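Local structure of L-2,4-diaminobutyric acid acetyltransferase (Geobacillus sp., 6SK1) at residues 72-77 with 86-91. The protein probably transfers the acetyl group of acetyl-coenzyme A to L-2,4-diaminobutyric acid. Numbering follows the deposited sequence.
Sequences GFISAF and LFVWQV. With COA (coenzyme A), chain B.
S75 O accepts from W89 N (2.9 Å) and more weakly from Q90 N (3.4 Å), a classic beta bulge in the antiparallel hairpin of strands 69-79 and 85-93, while F77 and F87 exchange two backbone bonds. W89 lays one indole face over S75 OG; its NE1 reaches A76 O through a water, and a second water joins S75 OG to Q90 OE1, which also bonds Y50. With CG set between the backbone N and the carbonyl carbon (chi1 55°), the F77 ring lies over F87 CB, 3.9 Å from its centroid, and turns an edge to W89 CD1. The F77 and F87 rings are near parallel (15°) but slid apart, barely overlapping. A bulge in strand 85-93, the fourth in the order across the sheet, is a hallmark of the GNAT fold; just past it, V91 O accepts a hydrogen bond from the pantetheine N4P of coenzyme A (2.7 Å), and the thiol S1P lies 3.6 Å from Q90 CA. Losing the F77 ring to an alanine is likely to leave F87 CB without the ring face over it, W89 CD1 without its neighbour, and F57 of the second subunit without its edge-to-face partner. On the other face, with A76, I74 CG1 packs against both V88 CG1 and V91 CG2, backed by M106 of helix 102-112.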
ATOM      1  N   GLY A  72     -18.870  -0.938   0.974  1.00  8.61           N
ATOM      2  CA  GLY A  72     -17.882  -1.766   1.608  1.00  9.20           C
ATOM      3  C   GLY A  72     -16.615  -1.868   0.776  1.00  8.02           C
ATOM      4  O   GLY A  72     -16.652  -1.761  -0.453  1.00  7.69           O
ATOM      5  N   PHE A  73     -15.517  -2.108   1.454  1.00  8.26           N
ATOM      6  CA  PHE A  73     -14.219  -2.334   0.810  1.00  7.31           C
ATOM      7  C   PHE A  73     -13.336  -3.250   1.608  1.00  7.48           C
ATOM      8  O   PHE A  73     -13.292  -3.170   2.853  1.00  8.53           O
ATOM      9  CB  PHE A  73     -13.473  -0.996   0.680  1.00  8.39           C
ATOM     10  CG  PHE A  73     -12.092  -1.015   0.040  1.00  8.96           C
ATOM     11  CD1 PHE A  73     -11.988  -1.232  -1.335  1.00 11.81           C
ATOM     12  CD2 PHE A  73     -10.998  -0.776   0.781  1.00 10.59           C
ATOM     13  CE1 PHE A  73     -10.714  -1.263  -1.961  1.00 13.21           C
ATOM     14  CE2 PHE A  73      -9.702  -0.762   0.140  1.00 10.45           C
ATOM     15  CZ  PHE A  73      -9.647  -1.020  -1.172  1.00 11.18           C
ATOM     16  N   ILE A  74     -12.573  -4.108   0.937  1.00  7.11           N
ATOM     17  CA  ILE A  74     -11.554  -4.956   1.552  1.00  7.17           C
ATOM     18  C   ILE A  74     -10.339  -4.889   0.685  1.00  7.70           C
ATOM     19  O   ILE A  74     -10.446  -5.046  -0.565  1.00  7.68           O
ATOM     20  CB  ILE A  74     -12.066  -6.337   1.854  1.00  7.50           C
ATOM     21  CG1 ILE A  74     -11.048  -7.179   2.611  1.00  9.56           C
ATOM     22  CG2 ILE A  74     -12.516  -7.083   0.600  1.00  8.79           C
ATOM     23  CD1 ILE A  74     -11.594  -8.482   3.183  1.00 10.75           C
ATOM     24  N   SER A  75      -9.166  -4.697   1.294  1.00  6.49           N
ATOM     25  CA  SER A  75      -7.904  -4.698   0.572  1.00  6.73           C
ATOM     26  C   SER A  75      -6.990  -5.723   1.207  1.00  7.06           C
ATOM     27  O   SER A  75      -6.853  -5.852   2.427  1.00  6.65           O
ATOM     28  CB  SER A  75      -7.245  -3.381   0.474  1.00  8.86           C
ATOM     29  OG  SER A  75      -6.967  -2.901   1.780  1.00 11.57           O
ATOM     30  N   ALA A  76      -6.296  -6.447   0.330  1.00  6.41           N
ATOM     31  CA  ALA A  76      -5.348  -7.477   0.730  1.00  6.11           C
ATOM     32  C   ALA A  76      -4.254  -7.549  -0.266  1.00  6.90           C
ATOM     33  O   ALA A  76      -4.380  -7.095  -1.388  1.00  7.42           O
ATOM     34  CB  ALA A  76      -6.029  -8.835   0.911  1.00  6.15           C
ATOM     35  N   PHE A  77      -3.176  -8.189   0.115  1.00  7.40           N
ATOM     36  CA  PHE A  77      -2.082  -8.529  -0.815  1.00  7.16           C
ATOM     37  C   PHE A  77      -1.584  -9.920  -0.476  1.00  7.24           C
ATOM     38  O   PHE A  77      -1.607 -10.363   0.679  1.00  7.66           O
ATOM     39  CB  PHE A  77      -0.917  -7.495  -0.728  1.00  7.73           C
ATOM     40  CG  PHE A  77      -0.341  -7.280   0.608  1.00  7.43           C
ATOM     41  CD1 PHE A  77       0.665  -8.122   1.094  1.00  8.56           C
ATOM     42  CD2 PHE A  77      -0.803  -6.292   1.451  1.00  8.05           C
ATOM     43  CE1 PHE A  77       1.215  -7.902   2.351  1.00  8.00           C
ATOM     44  CE2 PHE A  77      -0.221  -6.081   2.685  1.00  8.33           C
ATOM     45  CZ  PHE A  77       0.768  -6.929   3.140  1.00  8.04           C
ATOM     46  N   LEU A  86      -2.115 -14.447   2.516  1.00  7.60           N
ATOM     47  CA  LEU A  86      -2.939 -13.286   2.100  1.00  7.65           C
ATOM     48  C   LEU A  86      -3.018 -12.385   3.312  1.00  7.66           C
ATOM     49  O   LEU A  86      -3.617 -12.814   4.331  1.00  8.07           O
ATOM     50  CB  LEU A  86      -4.331 -13.726   1.671  1.00  8.23           C
ATOM     51  CG  LEU A  86      -5.164 -12.578   1.097  1.00  8.85           C
ATOM     52  CD1 LEU A  86      -4.659 -12.066  -0.243  1.00  8.97           C
ATOM     53  CD2 LEU A  86      -6.600 -12.943   1.085  1.00  9.81           C
ATOM     54  N   PHE A  87      -2.456 -11.176   3.240  1.00  7.14           N
ATOM     55  CA  PHE A  87      -2.546 -10.242   4.341  1.00  7.17           C
ATOM     56  C   PHE A  87      -3.690  -9.296   4.040  1.00  6.60           C
ATOM     57  O   PHE A  87      -3.623  -8.561   3.023  1.00  6.86           O
ATOM     58  CB  PHE A  87      -1.234  -9.500   4.549  1.00  8.57           C
ATOM     59  CG  PHE A  87      -1.186  -8.747   5.829  1.00  7.58           C
ATOM     60  CD1 PHE A  87      -1.823  -7.550   5.929  1.00  8.65           C
ATOM     61  CD2 PHE A  87      -0.536  -9.242   6.928  1.00  8.73           C
ATOM     62  CE1 PHE A  87      -1.855  -6.891   7.106  1.00  8.81           C
ATOM     63  CE2 PHE A  87      -0.596  -8.615   8.121  1.00  9.34           C
ATOM     64  CZ  PHE A  87      -1.244  -7.429   8.243  1.00  9.17           C
ATOM     65  N   VAL A  88      -4.716  -9.279   4.890  1.00  6.62           N
ATOM     66  CA  VAL A  88      -5.853  -8.363   4.751  1.00  6.65           C
ATOM     67  C   VAL A  88      -5.552  -7.126   5.558  1.00  7.78           C
ATOM     68  O   VAL A  88      -5.362  -7.195   6.760  1.00  8.44           O
ATOM     69  CB  VAL A  88      -7.151  -9.006   5.186  1.00  7.45           C
ATOM     70  CG1 VAL A  88      -8.278  -7.982   5.117  1.00  7.91           C
ATOM     71  CG2 VAL A  88      -7.482 -10.230   4.338  1.00  8.30           C
ATOM     72  N   TRP A  89      -5.367  -5.986   4.886  1.00  7.44           N
ATOM     73  CA  TRP A  89      -4.921  -4.820   5.653  1.00  9.03           C
ATOM     74  C   TRP A  89      -5.962  -3.779   5.898  1.00  9.36           C
ATOM     75  O   TRP A  89      -5.739  -2.925   6.743  1.00  9.71           O
ATOM     76  CB  TRP A  89      -3.700  -4.294   5.189  1.00 12.91           C
ATOM     77  CG  TRP A  89      -3.708  -3.720   3.828  1.00 10.72           C
ATOM     78  CD1 TRP A  89      -3.700  -4.401   2.649  1.00 14.33           C
ATOM     79  CD2 TRP A  89      -3.349  -2.334   3.531  1.00 13.78           C
ATOM     80  NE1 TRP A  89      -3.594  -3.495   1.587  1.00 14.73           N
ATOM     81  CE2 TRP A  89      -3.312  -2.210   2.075  1.00 16.11           C
ATOM     82  CE3 TRP A  89      -3.011  -1.151   4.338  1.00 15.20           C
ATOM     83  CZ2 TRP A  89      -2.971  -0.999   1.429  1.00 16.90           C
ATOM     84  CZ3 TRP A  89      -2.712   0.001   3.667  1.00 14.72           C
ATOM     85  CH2 TRP A  89      -2.643   0.104   2.207  1.00 18.35           C
ATOM     86  N   GLN A  90      -7.067  -3.792   5.150  1.00  8.02           N
ATOM     87  CA  GLN A  90      -8.149  -2.873   5.455  1.00  8.61           C
ATOM     88  C   GLN A  90      -9.467  -3.505   5.153  1.00  9.34           C
ATOM     89  O   GLN A  90      -9.636  -4.164   4.108  1.00  9.30           O
ATOM     90  CB  GLN A  90      -8.024  -1.581   4.668  1.00 12.68           C
ATOM     91  CG  GLN A  90      -8.819  -0.376   5.177  1.00 17.02           C
ATOM     92  CD  GLN A  90      -7.997   1.022   4.975  1.00 18.09           C
ATOM     93  OE1 GLN A  90      -7.301   1.331   3.915  1.00 14.24           O
ATOM     94  NE2 GLN A  90      -7.975   1.840   6.075  1.00 18.34           N
ATOM     95  N   VAL A  91     -10.499  -3.342   6.016  1.00  8.88           N
ATOM     96  CA  VAL A  91     -11.867  -3.768   5.745  1.00 10.15           C
ATOM     97  C   VAL A  91     -12.711  -2.645   6.274  1.00  9.96           C
ATOM     98  O   VAL A  91     -12.483  -2.178   7.388  1.00 10.86           O
ATOM     99  CB  VAL A  91     -12.317  -5.093   6.413  1.00 11.69           C
ATOM    100  CG1 VAL A  91     -13.568  -5.520   5.733  1.00 11.56           C
ATOM    101  CG2 VAL A  91     -11.259  -6.137   6.360  1.00 12.74           C
TER
HETATM  102  N1A COA B 201     -20.538  -6.516  17.533  1.00  9.86           N
HETATM  103  C2A COA B 201     -20.450  -7.810  17.585  1.00  9.98           C
HETATM  104  N3A COA B 201     -20.389  -8.644  16.558  1.00 11.19           N
HETATM  105  C4A COA B 201     -20.363  -7.990  15.370  1.00 10.40           C
HETATM  106  C5A COA B 201     -20.445  -6.617  15.204  1.00 10.12           C
HETATM  107  C6A COA B 201     -20.527  -5.788  16.374  1.00 10.55           C
HETATM  108  N6A COA B 201     -20.603  -4.481  16.326  1.00 11.37           N
HETATM  109  N7A COA B 201     -20.387  -6.270  13.861  1.00 10.83           N
HETATM  110  C8A COA B 201     -20.291  -7.463  13.318  1.00  9.52           C
HETATM  111  N9A COA B 201     -20.268  -8.493  14.118  1.00  9.71           N
HETATM  112  C1B COA B 201     -20.099  -9.864  13.774  1.00 10.80           C
HETATM  113  C2B COA B 201     -21.170 -10.511  12.957  1.00 11.23           C
HETATM  114  O2B COA B 201     -22.184 -11.041  13.881  1.00 13.71           O
HETATM  115  C3B COA B 201     -20.496 -11.556  12.105  1.00 12.39           C
HETATM  116  O3B COA B 201     -20.173 -12.701  12.946  1.00 13.74           O
HETATM  117  P3B COA B 201     -20.293 -14.233  12.420  1.00 23.59           P
HETATM  118  O7A COA B 201     -19.244 -14.336  11.371  1.00 27.85           O
HETATM  119  O8A COA B 201     -20.071 -15.039  13.756  1.00 26.11           O
HETATM  120  O9A COA B 201     -21.695 -14.338  11.914  1.00 25.38           O
HETATM  121  C4B COA B 201     -19.171 -10.862  11.826  1.00 10.54           C
HETATM  122  O4B COA B 201     -18.963  -9.937  12.873  1.00 10.64           O
HETATM  123  C5B COA B 201     -19.133 -10.091  10.542  1.00 10.95           C
HETATM  124  O5B COA B 201     -20.329  -9.311  10.370  1.00 10.11           O
HETATM  125  P1A COA B 201     -20.650  -8.440   9.122  1.00  9.54           P
HETATM  126  O1A COA B 201     -22.073  -7.987   9.240  1.00  9.83           O
HETATM  127  O2A COA B 201     -20.222  -9.174   7.881  1.00 10.84           O
HETATM  128  O3A COA B 201     -19.701  -7.194   9.337  1.00  8.64           O
HETATM  129  P2A COA B 201     -19.892  -5.730   8.782  1.00  9.65           P
HETATM  130  O4A COA B 201     -20.371  -5.802   7.356  1.00  9.29           O
HETATM  131  O5A COA B 201     -20.715  -4.908   9.747  1.00 10.63           O
HETATM  132  O6A COA B 201     -18.393  -5.156   8.764  1.00  8.59           O
HETATM  133  CBP COA B 201     -16.490  -4.206   9.832  1.00  9.22           C
HETATM  134  CCP COA B 201     -17.460  -5.347   9.852  1.00  9.20           C
HETATM  135  CDP COA B 201     -15.397  -4.591  10.800  1.00  9.25           C
HETATM  136  CEP COA B 201     -15.881  -4.119   8.443  1.00  9.21           C
HETATM  137  CAP COA B 201     -17.147  -2.873  10.203  1.00  9.36           C
HETATM  138  OAP COA B 201     -17.580  -2.962  11.616  1.00 11.76           O
HETATM  139  C9P COA B 201     -16.281  -1.699  10.037  1.00 11.38           C
HETATM  140  O9P COA B 201     -16.209  -1.164   8.934  1.00 10.78           O
HETATM  141  N8P COA B 201     -15.620  -1.278  11.070  1.00 12.09           N
HETATM  142  C7P COA B 201     -14.861   0.013  11.012  1.00 14.24           C
HETATM  143  C6P COA B 201     -13.623  -0.234  10.196  1.00 15.94           C
HETATM  144  C5P COA B 201     -12.765  -1.317  10.806  0.70 15.07           C
HETATM  145  O5P COA B 201     -12.576  -1.287  11.973  0.70 14.73           O
HETATM  146  N4P COA B 201     -12.205  -2.296  10.023  1.00 19.93           N
HETATM  147  C3P COA B 201     -11.389  -3.307  10.391  1.00 19.35           C
HETATM  148  C2P COA B 201      -9.980  -2.722  10.543  0.70 18.24           C
HETATM  149  S1P COA B 201      -9.192  -2.311   8.866  0.70 23.94           S
HETATM  150  O   HOH W   1      -6.210  -0.233   2.039  1.00 16.28           O
HETATM  151  O   HOH W   2      -3.456  -4.435  -1.225  1.00 17.81           O